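Local structure of putative acetyltransferase (Streptococcus mutans, 4E2A) at residues S49-I54 against A106-V111. The protein belongs to the GNAT family and is probably an N-acetyltransferase. Numbering follows the deposited sequence.
Sequences SLLQKI and AGFLKV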
# COMPACT_ATOMS: atom_id res chain seq x y z
N SER B 49 -2.60 -17.89 -20.30
CA SER B 49 -4.02 -17.89 -20.02
C SER B 49 -4.36 -18.82 -18.88
O SER B 49 -5.17 -18.53 -18.08
CB SER B 49 -4.83 -18.26 -21.26
OG SER B 49 -4.59 -17.36 -22.31
N LEU B 50 -3.67 -19.93 -18.84
CA LEU B 50 -3.77 -20.86 -17.76
C LEU B 50 -3.42 -20.18 -16.42
O LEU B 50 -4.16 -20.21 -15.50
CB LEU B 50 -2.88 -22.06 -18.07
CG LEU B 50 -2.87 -23.18 -17.07
CD1 LEU B 50 -4.20 -23.48 -16.47
CD2 LEU B 50 -2.19 -24.38 -17.59
N LEU B 51 -2.32 -19.48 -16.40
CA LEU B 51 -1.92 -18.72 -15.25
C LEU B 51 -2.98 -17.71 -14.79
O LEU B 51 -3.27 -17.64 -13.65
CB LEU B 51 -0.62 -18.03 -15.53
CG LEU B 51 -0.11 -17.14 -14.43
CD1 LEU B 51 0.11 -17.85 -13.16
CD2 LEU B 51 1.04 -16.28 -14.84
N GLN B 52 -3.52 -16.96 -15.72
CA GLN B 52 -4.54 -15.96 -15.38
C GLN B 52 -5.70 -16.68 -14.70
O GLN B 52 -6.23 -16.24 -13.67
CB GLN B 52 -5.02 -15.19 -16.64
CG GLN B 52 -6.21 -14.27 -16.39
CD GLN B 52 -6.73 -13.58 -17.65
OE1 GLN B 52 -7.19 -14.24 -18.58
NE2 GLN B 52 -6.64 -12.24 -17.69
N LYS B 53 -6.07 -17.83 -15.27
CA LYS B 53 -7.22 -18.59 -14.77
C LYS B 53 -7.03 -19.03 -13.31
O LYS B 53 -7.90 -18.80 -12.45
CB LYS B 53 -7.49 -19.80 -15.67
CG LYS B 53 -8.57 -20.75 -15.15
CD LYS B 53 -8.92 -21.79 -16.22
CE LYS B 53 -9.91 -22.85 -15.71
NZ LYS B 53 -11.31 -22.33 -15.61
N ILE B 54 -5.89 -19.64 -13.03
CA ILE B 54 -5.66 -20.15 -11.70
C ILE B 54 -5.47 -18.98 -10.72
O ILE B 54 -5.98 -19.02 -9.61
CB ILE B 54 -4.48 -21.14 -11.63
CG1 ILE B 54 -4.40 -21.76 -10.24
CG2 ILE B 54 -3.17 -20.46 -11.93
CD1 ILE B 54 -3.57 -23.04 -10.19
N ALA B 106 -2.16 -27.08 -10.03
CA ALA B 106 -2.83 -27.09 -8.72
C ALA B 106 -2.57 -25.83 -7.89
O ALA B 106 -3.27 -25.56 -6.91
CB ALA B 106 -2.41 -28.32 -7.93
N GLY B 107 -1.55 -25.05 -8.27
CA GLY B 107 -1.23 -23.84 -7.55
C GLY B 107 -0.05 -23.12 -8.19
O GLY B 107 0.51 -23.58 -9.19
N PHE B 108 0.32 -21.98 -7.61
CA PHE B 108 1.39 -21.18 -8.18
C PHE B 108 2.18 -20.38 -7.15
O PHE B 108 1.73 -20.16 -6.01
CB PHE B 108 0.86 -20.30 -9.33
CG PHE B 108 0.06 -19.12 -8.87
CD1 PHE B 108 0.67 -17.88 -8.70
CD2 PHE B 108 -1.29 -19.25 -8.59
CE1 PHE B 108 -0.06 -16.78 -8.26
CE2 PHE B 108 -2.05 -18.15 -8.14
CZ PHE B 108 -1.43 -16.92 -7.98
N LEU B 109 3.36 -19.94 -7.57
CA LEU B 109 4.35 -19.37 -6.68
C LEU B 109 5.03 -18.22 -7.42
O LEU B 109 5.49 -18.41 -8.55
CB LEU B 109 5.39 -20.44 -6.29
CG LEU B 109 6.72 -19.88 -5.76
CD1 LEU B 109 6.52 -19.19 -4.40
CD2 LEU B 109 7.86 -20.94 -5.72
N LYS B 110 5.07 -17.03 -6.83
CA LYS B 110 5.88 -15.96 -7.46
C LYS B 110 6.99 -15.49 -6.54
O LYS B 110 6.75 -15.16 -5.37
CB LYS B 110 5.02 -14.78 -7.94
CG LYS B 110 5.80 -13.64 -8.61
CD LYS B 110 4.87 -12.49 -9.04
CE LYS B 110 5.61 -11.47 -9.94
NZ LYS B 110 6.31 -10.37 -9.18
N VAL B 111 8.22 -15.48 -7.07
CA VAL B 111 9.37 -14.99 -6.31
C VAL B 111 10.09 -13.81 -6.99
O VAL B 111 10.07 -13.71 -8.20
CB VAL B 111 10.37 -16.14 -5.98
CG1 VAL B 111 9.72 -17.12 -4.97
CG2 VAL B 111 10.80 -16.85 -7.24
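Ile54 and Leu51, one turn apart on the helical segment 49-54, face strand segment 106-111 where the helix runs nearly at right angles to it: their directions differ by 100° and the axes come within 9.3 Å. Ile54 touches Ala106, Gly107 and Phe108, whereas Leu51 reaches Phe108 alone. The backbones draw nearest at Ile54 and Gly107, with 7.1 Å between their CA atoms. Ile54 supplies most of the helix's share of the contact and works with two separate branches. Its chain is extended, CG1 anti to the backbone N (chi1 -174°) and CD1 continuing outward, which rests CD1 on the main chain at the Ala106-Gly107 junction, 3.4 Å from Gly107 N, 3.6 Å from Gly107 CA and 3.8 Å from Ala106 C. The other branch, Ile54 CG2, reaches Phe108 CD2 at 4.0 Å, coming obliquely to the ring as the two side chains pass in opposite directions. Leu51 adds a looser touch, its CD1 4.5 Å from Phe108 CG, also oblique. Phe108 points toward the helix, and its chi1 of 75° places the ring beside Ile54 CG2 and Leu51 CD1. Everything that meets here is buried and the side-chain contacts are apolar. Ala106 and Gly107 form a classic beta bulge opposite Ile99, so Ile54 CD1 lies on the irregular part of the strand. In the GNAT fold the contact joins helix 48-63 to an inner strand of the mixed sheet, between 94-101 and 125-133. Phe98 of strand 94-101 lies against both Leu51 and Ile54, and the Phe108 ring meets that of Tyr132 on strand 125-133; on the strand's other face, away from helix 48-63, Leu109 packs on helix 142-157.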